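Local coordinates for CELL WALL surface anchor family protein (Streptococcus pneumoniae, PDB 2WW8) that serves as the pilus adhesin RrgA, probably attaching the bacterium to host cells through an integrin-like domain that carries a magnesium ion, at residues V273-T278 against I382-D387; F358-L363 against R520-G525; K365-L370 against D530-F535; F555-S560 against E564-V569. All blocks are in the same frame, centred on the assembly; numbering follows the deposited sequence.

How the contacts relate
From the N terminus, strand 269-275 supplies the first half of contact 1, which closes when residues 382-387 arrive on strand 379-386, two strands away in the parallel sheet. Helix 359-373 lies between these halves and opens contacts 2 and 3; both close only after contact 1 has done so, so contact 1 crosses each of them. Contacts 2 and 3 also cross each other, since 520-525 returns to 358-363 before 530-535 reaches 365-370. Contact 4 follows in series as a short local closure. Contact 1 links strand to strand, contact 2 helix to helix, and contacts 3 and 4 helix to strand, with magnesium bound in contact 1 and calcium in contact 3.

Contact 1. Residues V273-T278 against I382-D387; sequences VTYAST and IFHITD. With MG (magnesium ion), chain B.
The phenol of Tyr-275 reaches the imidazole of His-384 at its edge, OH lying 2.6 Å from NE2 in a short hydrogen bond in which either atom could be the donor. The side chains cross at about a right angle. Their ring planes are inclined by 52° and the centroids stand 5.6 Å apart, so neither ring lies over the other. His-384 holds CG anti to its backbone N (chi1 -178°), which carries the imidazole across to the phenol although its CB does not point that way. The methyl CG2 of Thr-386 lies 3.8 Å above one face of that imidazole, offset toward the rim.

The parallel sheet and the DxSxS magnesium site (Asp-232, Ser-234, Ser-236) are those of a von Willebrand factor A (integrin I) type domain. Strand 225-232 runs between the two segments, so the tyrosine spans an intervening strand. Water 1 lies in the phenol plane, 2.9 Å from Tyr-275 OH, and donates to Thr-386 OG1. Asp-232 OD2 is hydrogen-bonded to that threonine oxygen and to Asp-387 N, which puts it in the second shell of this metal-ion-dependent adhesion site (MIDAS). Asp-387 OD1 binds magnesium at 2.2 Å, with Ser-234, Ser-236 and three waters completing six ligands; its OD2 forms a salt bridge with Arg-247.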
# COMPACT_ATOMS: atom_id res chain seq x y z
N VAL A 273 -36.64 -0.92 0.08
CA VAL A 273 -37.86 -1.23 0.79
C VAL A 273 -37.79 -2.72 1.14
O VAL A 273 -37.84 -3.57 0.24
CB VAL A 273 -39.13 -0.95 -0.04
CG1 VAL A 273 -40.44 -1.38 0.71
CG2 VAL A 273 -39.22 0.58 -0.47
N THR A 274 -37.76 -3.01 2.44
CA THR A 274 -37.87 -4.38 2.91
C THR A 274 -39.28 -4.64 3.42
O THR A 274 -39.86 -3.80 4.14
CB THR A 274 -36.82 -4.64 3.98
OG1 THR A 274 -35.52 -4.60 3.33
CG2 THR A 274 -36.99 -6.06 4.63
N TYR A 275 -39.84 -5.80 3.06
CA TYR A 275 -41.26 -6.07 3.39
C TYR A 275 -41.52 -7.52 3.81
O TYR A 275 -40.82 -8.43 3.38
CB TYR A 275 -42.24 -5.74 2.27
CG TYR A 275 -42.23 -6.68 1.07
CD1 TYR A 275 -41.22 -6.59 0.10
CD2 TYR A 275 -43.21 -7.66 0.92
CE1 TYR A 275 -41.22 -7.43 -1.02
CE2 TYR A 275 -43.24 -8.49 -0.23
CZ TYR A 275 -42.25 -8.36 -1.18
OH TYR A 275 -42.27 -9.24 -2.23
N ALA A 276 -42.61 -7.69 4.55
CA ALA A 276 -43.16 -9.03 4.78
C ALA A 276 -44.64 -8.77 4.99
O ALA A 276 -45.31 -8.46 3.96
CB ALA A 276 -42.42 -9.83 5.90
N SER A 277 -45.20 -8.92 6.20
CA SER A 277 -46.63 -8.58 6.37
C SER A 277 -46.85 -7.07 6.30
O SER A 277 -48.00 -6.61 6.25
CB SER A 277 -47.14 -9.02 7.78
OG SER A 277 -47.04 -10.44 7.91
N THR A 278 -45.76 -6.30 6.42
CA THR A 278 -45.82 -4.84 6.28
C THR A 278 -44.42 -4.42 5.82
O THR A 278 -43.53 -5.26 5.63
CB THR A 278 -46.29 -4.05 7.57
OG1 THR A 278 -46.43 -2.62 7.34
CG2 THR A 278 -45.23 -4.24 8.68
N ILE A 382 -37.37 -0.57 -10.73
CA ILE A 382 -37.55 -1.39 -9.53
C ILE A 382 -36.90 -2.75 -9.78
O ILE A 382 -37.15 -3.36 -10.85
CB ILE A 382 -39.08 -1.56 -9.24
CG1 ILE A 382 -39.73 -0.16 -9.03
CG2 ILE A 382 -39.39 -2.59 -8.15
CD1 ILE A 382 -41.26 -0.22 -9.20
N PHE A 383 -36.04 -3.13 -8.83
CA PHE A 383 -35.58 -4.52 -8.69
C PHE A 383 -36.33 -5.17 -7.49
O PHE A 383 -36.22 -4.72 -6.36
CB PHE A 383 -34.05 -4.55 -8.43
CG PHE A 383 -33.21 -4.22 -9.62
CD1 PHE A 383 -32.85 -5.22 -10.52
CD2 PHE A 383 -32.76 -2.90 -9.83
CE1 PHE A 383 -32.04 -4.89 -11.63
CE2 PHE A 383 -31.97 -2.59 -10.91
CZ PHE A 383 -31.60 -3.57 -11.81
N HIS A 384 -37.10 -6.20 -7.74
CA HIS A 384 -37.87 -6.82 -6.70
C HIS A 384 -37.35 -8.26 -6.52
O HIS A 384 -37.37 -9.10 -7.45
CB HIS A 384 -39.28 -6.91 -7.21
CG HIS A 384 -40.25 -7.48 -6.21
ND1 HIS A 384 -41.57 -7.69 -6.51
CD2 HIS A 384 -40.11 -7.80 -4.90
CE1 HIS A 384 -42.19 -8.19 -5.45
NE2 HIS A 384 -41.32 -8.27 -4.47
N ILE A 385 -36.90 -8.54 -5.31
CA ILE A 385 -36.39 -9.86 -4.98
C ILE A 385 -37.45 -10.48 -4.05
O ILE A 385 -37.76 -9.94 -2.96
CB ILE A 385 -35.04 -9.78 -4.26
CG1 ILE A 385 -33.98 -9.23 -5.22
CG2 ILE A 385 -34.60 -11.17 -3.66
CD1 ILE A 385 -32.86 -8.47 -4.45
N THR A 386 -37.97 -11.63 -4.45
CA THR A 386 -38.96 -12.24 -3.56
C THR A 386 -38.84 -13.77 -3.56
O THR A 386 -38.34 -14.34 -4.56
CB THR A 386 -40.38 -11.78 -3.98
OG1 THR A 386 -41.38 -12.54 -3.30
CG2 THR A 386 -40.59 -11.86 -5.47
N ASP A 387 -39.34 -14.43 -2.50
CA ASP A 387 -39.37 -15.91 -2.54
C ASP A 387 -40.80 -16.44 -2.41
O ASP A 387 -41.01 -17.58 -2.02
CB ASP A 387 -38.43 -16.54 -1.51
CG ASP A 387 -39.05 -16.54 -0.13
OD1 ASP A 387 -40.00 -15.78 0.15
OD2 ASP A 387 -38.53 -17.24 0.75
MG MG B . -41.68 -15.92 1.54
O HOH W 1 -44.06 -11.20 -3.32
O HOH W 2 -42.18 -17.65 0.47
O HOH W 3 -43.19 -16.44 2.79
O HOH W 4 -42.65 -14.48 0.39

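Contact 2. Residues F358-L363 against R520-G525; sequences FTQKAL and RWYYNG
Helices 359-363 and 520-525 run nearly parallel, their short axes 16° apart and 10.2 Å distant at closest approach, and the nearest CA pairs are Gln-360 with Tyr-522 and Leu-363 with Tyr-523. This is a helix-helix contact in the integrin-like domain, joining two helices that each precede a strand of the parallel sheet: strand 379-386 comes after helix 359-373, and strand 533-539 comes after helix 516-526.

Tyr-522 occupies the middle of the interface, its CB directed at the other helix. With CG anti to the backbone N (chi1 159°), the ring extends between Gln-360 and Leu-363, residues one turn apart. The extended glutamine brings its amide across the base of the tyrosine at a slant, with NE2 3.5 Å from Tyr-522 CB. Amide and ring planes are inclined by 44°. Because the atom nearest NE2 is this aliphatic carbon and the nitrogen is not over the ring face, the two meet by packing. The amide oxygen OE1 is taken by the backbone N of Tyr-394.

Leu-363 approaches the other side chains at their edges. Its CB lies 3.8 Å from Tyr-522 CE2, near the plane of that ring. Beyond the branch point, CD1 is near the plane of the second aromatic ring, that of Tyr-523. Tyr-522 also packs on Met-364 and on Asp-367, itself a calcium ligand; the Tyr-522 side chain is about 6 Å from the calcium ion. At the far end of the phenol, Tyr-522 OH stands 3.8 Å from the backbone O of Leu-363.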
# COMPACT_ATOMS: atom_id res chain seq x y z
N PHE A 358 -46.95 -9.51 1.88
CA PHE A 358 -47.91 -8.48 1.45
C PHE A 358 -47.32 -7.68 0.27
O PHE A 358 -46.85 -6.57 0.42
CB PHE A 358 -48.26 -7.54 2.59
CG PHE A 358 -49.46 -6.65 2.35
CD1 PHE A 358 -50.15 -6.61 1.12
CD2 PHE A 358 -49.96 -5.93 3.42
CE1 PHE A 358 -51.28 -5.78 0.96
CE2 PHE A 358 -51.10 -5.10 3.28
CZ PHE A 358 -51.76 -5.00 2.06
N THR A 359 -47.32 -8.33 -0.89
CA THR A 359 -46.59 -7.86 -2.08
C THR A 359 -47.16 -6.51 -2.52
O THR A 359 -46.40 -5.59 -2.81
CB THR A 359 -46.80 -8.86 -3.24
OG1 THR A 359 -46.40 -10.15 -2.77
CG2 THR A 359 -45.87 -8.51 -4.48
N GLN A 360 -48.48 -6.35 -2.48
CA GLN A 360 -49.09 -5.10 -2.96
C GLN A 360 -48.60 -3.86 -2.26
O GLN A 360 -48.34 -2.80 -2.83
CB GLN A 360 -50.60 -5.21 -2.77
CG GLN A 360 -51.33 -4.05 -3.37
CD GLN A 360 -52.86 -4.17 -3.19
OE1 GLN A 360 -53.41 -5.09 -2.55
NE2 GLN A 360 -53.55 -3.16 -3.78
N LYS A 361 -48.43 -4.01 -0.95
CA LYS A 361 -48.00 -2.90 -0.11
C LYS A 361 -46.56 -2.48 -0.45
O LYS A 361 -46.20 -1.29 -0.43
CB LYS A 361 -48.15 -3.30 1.38
CG LYS A 361 -47.87 -2.16 2.40
CD LYS A 361 -48.25 -2.58 3.86
CE LYS A 361 -48.35 -1.29 4.75
NZ LYS A 361 -48.74 -1.62 6.15
N ALA A 362 -45.74 -3.46 -0.78
CA ALA A 362 -44.39 -3.20 -1.18
C ALA A 362 -44.34 -2.48 -2.53
O ALA A 362 -43.57 -1.55 -2.67
CB ALA A 362 -43.62 -4.53 -1.31
N LEU A 363 -45.10 -2.97 -3.51
CA LEU A 363 -45.18 -2.34 -4.83
C LEU A 363 -45.70 -0.90 -4.64
O LEU A 363 -45.21 0.04 -5.27
CB LEU A 363 -46.12 -3.16 -5.73
CG LEU A 363 -45.55 -4.49 -6.23
CD1 LEU A 363 -46.70 -5.34 -6.85
CD2 LEU A 363 -44.36 -4.33 -7.20
N ARG A 520 -52.25 -8.04 -9.00
CA ARG A 520 -52.03 -7.84 -10.40
C ARG A 520 -52.88 -6.70 -10.99
O ARG A 520 -52.38 -5.87 -11.76
CB ARG A 520 -52.30 -9.16 -11.17
CG ARG A 520 -52.27 -9.00 -12.64
CD ARG A 520 -52.35 -10.39 -13.34
NE ARG A 520 -53.60 -11.04 -12.97
CZ ARG A 520 -54.76 -10.88 -13.61
NH1 ARG A 520 -54.87 -10.07 -14.66
NH2 ARG A 520 -55.82 -11.53 -13.20
N TRP A 521 -54.15 -6.61 -10.63
CA TRP A 521 -54.96 -5.48 -11.04
C TRP A 521 -54.44 -4.16 -10.49
O TRP A 521 -54.51 -3.13 -11.22
CB TRP A 521 -56.43 -5.71 -10.61
CG TRP A 521 -57.04 -6.86 -11.29
CD1 TRP A 521 -56.78 -7.33 -12.54
CD2 TRP A 521 -58.11 -7.67 -10.78
NE1 TRP A 521 -57.60 -8.39 -12.83
CE2 TRP A 521 -58.40 -8.64 -11.75
CE3 TRP A 521 -58.81 -7.69 -9.58
CZ2 TRP A 521 -59.40 -9.60 -11.57
CZ3 TRP A 521 -59.79 -8.65 -9.39
CH2 TRP A 521 -60.07 -9.59 -10.36
N TYR A 522 -53.97 -4.19 -9.24
CA TYR A 522 -53.32 -3.03 -8.61
C TYR A 522 -52.13 -2.59 -9.52
O TYR A 522 -51.96 -1.40 -9.86
CB TYR A 522 -52.82 -3.27 -7.18
CG TYR A 522 -51.76 -2.20 -6.88
CD1 TYR A 522 -52.08 -0.86 -6.65
CD2 TYR A 522 -50.41 -2.53 -6.96
CE1 TYR A 522 -51.06 0.09 -6.44
CE2 TYR A 522 -49.38 -1.60 -6.77
CZ TYR A 522 -49.75 -0.30 -6.49
OH TYR A 522 -48.77 0.64 -6.33
N TYR A 523 -51.30 -3.55 -9.90
CA TYR A 523 -50.09 -3.29 -10.69
C TYR A 523 -50.48 -2.67 -12.04
O TYR A 523 -49.94 -1.60 -12.42
CB TYR A 523 -49.28 -4.58 -10.90
CG TYR A 523 -47.99 -4.35 -11.67
CD1 TYR A 523 -47.97 -4.34 -13.07
CD2 TYR A 523 -46.79 -4.15 -11.00
CE1 TYR A 523 -46.76 -4.13 -13.81
CE2 TYR A 523 -45.60 -3.98 -11.70
CZ TYR A 523 -45.60 -3.95 -13.07
OH TYR A 523 -44.38 -3.72 -13.69
N ASN A 524 -51.39 -3.32 -12.75
CA ASN A 524 -51.85 -2.84 -14.06
C ASN A 524 -52.42 -1.43 -13.96
O ASN A 524 -52.24 -0.60 -14.86
CB ASN A 524 -52.99 -3.72 -14.61
CG ASN A 524 -52.48 -5.08 -15.07
OD1 ASN A 524 -51.28 -5.27 -15.26
ND2 ASN A 524 -53.40 -6.02 -15.26
N GLY A 525 -53.13 -1.19 -12.87
CA GLY A 525 -53.81 0.11 -12.75
C GLY A 525 -52.93 1.29 -12.35
O GLY A 525 -53.25 2.42 -12.69

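Contact 3. Residues K365-L370 against D530-F535; sequences KADEIL and DGYDVF. With CA (calcium ion), chain C.
A calcium site joins helix 359-373 to the turn that leads into strand 533-539 of the parallel sheet, and the two segments provide its carboxylates. Asp-367 binds in bidentate fashion, its OD2 at 2.4 Å from the calcium and its OD1 slightly farther away. Asp-530 binds through OD2 alone, while its OD1 accepts a hydrogen bond from water 5, itself a calcium ligand. Waters 6 and 7 and the backbone O of Asn-526 bring the total to seven ligand atoms.

Tyr-532 adds a second-shell bond, donating from OH to Asp-367 OD1 at 2.8 Å. The hydroxyl meets this oxygen nearly in line with its C-O bond, and the carboxylate is turned 67° from the phenol plane. Asp-367 OD1 is thus held by both calcium and a phenol while lying at the edge of the tyrosine ring.

The ring itself is clamped on opposite faces. Leu-370, one turn after Asp-367, places CD1 over its centre, 3.8 Å from the centroid and 9° off the normal, a CH-pi contact. With CG anti to the carbonyl carbon (chi1 -71°), the leucine turns toward the ring, and CD1 is the methyl that meets it. On the other face, Asp-530 CB lies 3.6 Å above the plane, offset toward the rim.

Asp-367 OD1 and Asp-530 OD2 approach within 3.1 Å without bonding to each other. Their shared calcium probably offsets the repulsion between the carboxylates, while the phenol hydrogen bond would be expected to stabilise the charge on Asp-367 and may help hold the carboxylate's rotation.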
# COMPACT_ATOMS: atom_id res chain seq x y z
N LYS A 365 -45.27 1.11 -2.00
CA LYS A 365 -44.19 1.89 -1.45
C LYS A 365 -43.19 2.23 -2.57
O LYS A 365 -42.76 3.36 -2.62
CB LYS A 365 -43.52 1.15 -0.28
CG LYS A 365 -42.45 2.07 0.38
CD LYS A 365 -43.05 3.43 0.75
CE LYS A 365 -43.67 3.39 2.12
NZ LYS A 365 -44.17 4.75 2.46
N ALA A 366 -42.82 1.31 -3.46
CA ALA A 366 -41.91 1.66 -4.57
C ALA A 366 -42.55 2.72 -5.49
O ALA A 366 -41.91 3.70 -5.84
CB ALA A 366 -41.56 0.44 -5.41
N ASP A 367 -43.82 2.57 -5.86
CA ASP A 367 -44.47 3.61 -6.69
C ASP A 367 -44.50 4.97 -5.98
O ASP A 367 -44.23 5.98 -6.61
CB ASP A 367 -45.90 3.14 -6.99
CG ASP A 367 -46.60 3.97 -8.04
OD1 ASP A 367 -45.95 4.46 -8.97
OD2 ASP A 367 -47.82 4.11 -7.99
N GLU A 368 -44.78 4.99 -4.66
CA GLU A 368 -44.75 6.23 -3.88
C GLU A 368 -43.39 6.92 -3.89
O GLU A 368 -43.29 8.13 -4.17
CB GLU A 368 -45.19 5.95 -2.42
CG GLU A 368 -45.08 7.12 -1.49
CD GLU A 368 -45.67 6.79 -0.09
OE1 GLU A 368 -45.87 5.62 0.32
OE2 GLU A 368 -45.99 7.74 0.64
N ILE A 369 -42.33 6.17 -3.59
CA ILE A 369 -40.98 6.74 -3.64
C ILE A 369 -40.65 7.33 -5.02
O ILE A 369 -40.16 8.45 -5.10
CB ILE A 369 -39.91 5.70 -3.22
CG1 ILE A 369 -40.13 5.39 -1.73
CG2 ILE A 369 -38.47 6.18 -3.59
CD1 ILE A 369 -39.30 4.23 -1.29
N LEU A 370 -40.85 6.57 -6.09
CA LEU A 370 -40.53 7.07 -7.46
C LEU A 370 -41.44 8.24 -7.84
O LEU A 370 -40.96 9.26 -8.34
CB LEU A 370 -40.68 5.91 -8.42
CG LEU A 370 -39.59 4.85 -8.31
CD1 LEU A 370 -40.03 3.65 -9.11
CD2 LEU A 370 -38.18 5.44 -8.81
N ASP A 530 -46.87 3.87 -15.78
CA ASP A 530 -45.75 4.76 -15.51
C ASP A 530 -44.44 4.52 -16.27
O ASP A 530 -43.57 5.38 -16.22
CB ASP A 530 -45.45 4.73 -14.02
CG ASP A 530 -46.69 5.17 -13.18
OD1 ASP A 530 -47.61 5.82 -13.71
OD2 ASP A 530 -46.71 4.87 -11.99
N GLY A 531 -44.22 3.37 -16.91
CA GLY A 531 -43.09 3.34 -17.85
C GLY A 531 -41.83 2.93 -17.08
O GLY A 531 -40.74 3.06 -17.62
N TYR A 532 -41.96 2.47 -15.85
CA TYR A 532 -40.84 1.95 -15.06
C TYR A 532 -40.25 0.70 -15.70
O TYR A 532 -40.98 -0.08 -16.33
CB TYR A 532 -41.21 1.62 -13.65
CG TYR A 532 -41.88 2.66 -12.78
CD1 TYR A 532 -41.63 4.03 -12.94
CD2 TYR A 532 -42.80 2.26 -11.80
CE1 TYR A 532 -42.27 4.99 -12.11
CE2 TYR A 532 -43.44 3.16 -11.01
CZ TYR A 532 -43.13 4.52 -11.13
OH TYR A 532 -43.76 5.45 -10.31
N ASP A 533 -38.94 0.52 -15.57
CA ASP A 533 -38.39 -0.84 -15.72
C ASP A 533 -38.62 -1.58 -14.38
O ASP A 533 -38.13 -1.20 -13.32
CB ASP A 533 -36.89 -0.84 -16.07
CG ASP A 533 -36.63 -0.17 -17.39
OD1 ASP A 533 -36.79 -0.86 -18.41
OD2 ASP A 533 -36.27 1.04 -17.42
N VAL A 534 -39.28 -2.72 -14.42
CA VAL A 534 -39.54 -3.49 -13.19
C VAL A 534 -39.04 -4.91 -13.49
O VAL A 534 -39.59 -5.57 -14.39
CB VAL A 534 -41.06 -3.56 -12.89
CG1 VAL A 534 -41.28 -4.29 -11.55
CG2 VAL A 534 -41.63 -2.12 -12.81
N PHE A 535 -38.05 -5.31 -12.70
CA PHE A 535 -37.38 -6.63 -12.76
C PHE A 535 -37.71 -7.43 -11.48
O PHE A 535 -37.66 -6.86 -10.40
CB PHE A 535 -35.87 -6.41 -12.76
CG PHE A 535 -35.39 -5.63 -13.95
CD1 PHE A 535 -35.44 -6.19 -15.22
CD2 PHE A 535 -34.87 -4.34 -13.78
CE1 PHE A 535 -34.97 -5.49 -16.37
CE2 PHE A 535 -34.39 -3.62 -14.95
CZ PHE A 535 -34.48 -4.19 -16.23
CA CA C . -48.18 5.10 -10.15
O HOH W 5 -49.64 5.83 -11.98
O HOH W 6 -50.34 5.56 -9.25
O HOH W 7 -47.59 7.43 -9.88

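Contact 4. Residues F555-S560 against E564-V569; sequences FMQSIS and ENYTNV
Ser-560 OG donates a hydrogen bond to Met-556 O within its own segment (2.8 Å) and is also hydrogen-bonded to Thr-536 OG1 of strand 533-539. The same oxygen packs 3.7 Å from Tyr-566 CB, while Ser-560 CB rests against Asn-565 CB.

The phenol of Tyr-566 lies against the last turn of the helix. Met-556 CB sits over the centre of one face, 3.4 Å from the centroid and 9° off the normal, which identifies a close CH-pi contact. Asn-568 N lies 4.0 Å above the opposite face, offset toward the rim, so the ring is sandwiched between the helix and its own strand. The methionine then bends at chi2 (-56°), carrying its sulfur obliquely off the ring; SD is 5.3 Å from the centroid, a Met-aromatic contact. Gln-557 crosses the tyrosine at about a right angle, with CG 4.0 Å from Tyr-566 CD2. Its amide connects through water 8, which accepts from Gln-557 NE2 and donates to Tyr-566 O.

A short connection thus folds the C-terminal end of helix 549-558 back onto strand 566-569. With strand 533-539 they form a beta-alpha-beta unit at the edge of the domain's parallel sheet.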
# COMPACT_ATOMS: atom_id res chain seq x y z
N PHE A 555 -48.18 -14.98 -12.41
CA PHE A 555 -48.39 -13.86 -11.53
C PHE A 555 -47.14 -12.96 -11.45
O PHE A 555 -47.27 -11.74 -11.47
CB PHE A 555 -48.73 -14.29 -10.08
CG PHE A 555 -48.65 -13.16 -9.14
CD1 PHE A 555 -49.72 -12.25 -9.06
CD2 PHE A 555 -47.48 -12.94 -8.41
CE1 PHE A 555 -49.58 -11.13 -8.25
CE2 PHE A 555 -47.35 -11.84 -7.60
CZ PHE A 555 -48.42 -10.92 -7.50
N MET A 556 -45.96 -13.55 -11.26
CA MET A 556 -44.72 -12.77 -11.11
C MET A 556 -44.35 -12.04 -12.41
O MET A 556 -43.84 -10.91 -12.39
CB MET A 556 -43.58 -13.75 -10.72
CG MET A 556 -43.62 -14.23 -9.26
SD MET A 556 -43.60 -12.87 -8.06
CE MET A 556 -44.16 -13.75 -6.60
N GLN A 557 -44.59 -12.69 -13.53
CA GLN A 557 -44.47 -12.00 -14.83
C GLN A 557 -45.38 -10.76 -14.92
O GLN A 557 -44.94 -9.73 -15.47
CB GLN A 557 -44.79 -12.97 -15.95
CG GLN A 557 -43.65 -13.98 -16.21
CD GLN A 557 -44.06 -15.12 -17.14
OE1 GLN A 557 -45.23 -15.30 -17.42
NE2 GLN A 557 -43.09 -15.93 -17.59
N SER A 558 -46.60 -10.85 -14.37
CA SER A 558 -47.60 -9.78 -14.51
C SER A 558 -47.27 -8.66 -13.55
O SER A 558 -47.82 -7.58 -13.70
CB SER A 558 -49.01 -10.27 -14.15
OG SER A 558 -49.13 -10.36 -12.72
N ILE A 559 -46.40 -8.86 -12.56
CA ILE A 559 -45.95 -7.69 -11.79
C ILE A 559 -44.53 -7.31 -12.14
O ILE A 559 -43.82 -6.74 -11.31
CB ILE A 559 -46.14 -7.87 -10.28
CG1 ILE A 559 -45.33 -9.08 -9.76
CG2 ILE A 559 -47.66 -8.02 -9.93
CD1 ILE A 559 -44.93 -8.97 -8.31
N SER A 560 -44.11 -7.63 -13.36
CA SER A 560 -42.83 -7.16 -13.89
C SER A 560 -43.19 -6.39 -15.16
O SER A 560 -44.29 -6.60 -15.70
CB SER A 560 -41.96 -8.36 -14.34
OG SER A 560 -41.77 -9.25 -13.26
N GLU A 564 -40.27 -11.52 -19.72
CA GLU A 564 -38.83 -11.78 -19.68
C GLU A 564 -38.16 -11.12 -18.49
O GLU A 564 -36.99 -11.44 -18.17
CB GLU A 564 -38.19 -11.15 -20.94
CG GLU A 564 -38.78 -11.79 -22.18
CD GLU A 564 -40.12 -11.22 -22.68
OE1 GLU A 564 -40.68 -10.28 -22.09
OE2 GLU A 564 -40.65 -11.74 -23.71
N ASN A 565 -38.85 -10.18 -17.86
CA ASN A 565 -38.27 -9.41 -16.74
C ASN A 565 -38.49 -10.08 -15.37
O ASN A 565 -38.04 -9.57 -14.33
CB ASN A 565 -38.82 -7.97 -16.69
CG ASN A 565 -38.05 -7.03 -17.58
OD1 ASN A 565 -37.15 -7.43 -18.34
ND2 ASN A 565 -38.41 -5.77 -17.49
N TYR A 566 -39.12 -11.26 -15.37
CA TYR A 566 -39.11 -12.16 -14.21
C TYR A 566 -38.23 -13.39 -14.47
O TYR A 566 -38.39 -14.04 -15.50
CB TYR A 566 -40.53 -12.69 -13.97
CG TYR A 566 -40.60 -13.85 -12.97
CD1 TYR A 566 -40.15 -13.66 -11.65
CD2 TYR A 566 -41.07 -15.10 -13.35
CE1 TYR A 566 -40.23 -14.68 -10.73
CE2 TYR A 566 -41.16 -16.17 -12.41
CZ TYR A 566 -40.70 -15.94 -11.13
OH TYR A 566 -40.77 -16.91 -10.14
N THR A 567 -37.35 -13.73 -13.54
CA THR A 567 -36.66 -15.01 -13.56
C THR A 567 -36.74 -15.64 -12.18
O THR A 567 -36.51 -14.94 -11.17
CB THR A 567 -35.18 -14.87 -13.94
OG1 THR A 567 -35.12 -14.26 -15.23
CG2 THR A 567 -34.47 -16.21 -14.03
N ASN A 568 -37.03 -16.93 -12.18
CA ASN A 568 -37.01 -17.73 -10.95
C ASN A 568 -35.64 -18.36 -10.78
O ASN A 568 -35.20 -19.10 -11.63
CB ASN A 568 -38.09 -18.80 -10.95
CG ASN A 568 -38.26 -19.44 -9.56
OD1 ASN A 568 -38.30 -18.74 -8.58
ND2 ASN A 568 -38.34 -20.78 -9.50
N VAL A 569 -34.91 -18.05 -9.70
CA VAL A 569 -33.62 -18.67 -9.43
C VAL A 569 -33.79 -19.87 -8.51
O VAL A 569 -34.44 -19.79 -7.46
CB VAL A 569 -32.73 -17.56 -8.79
CG1 VAL A 569 -31.48 -18.07 -8.29
CG2 VAL A 569 -32.51 -16.41 -9.80
O HOH W 8 -40.48 -15.30 -17.17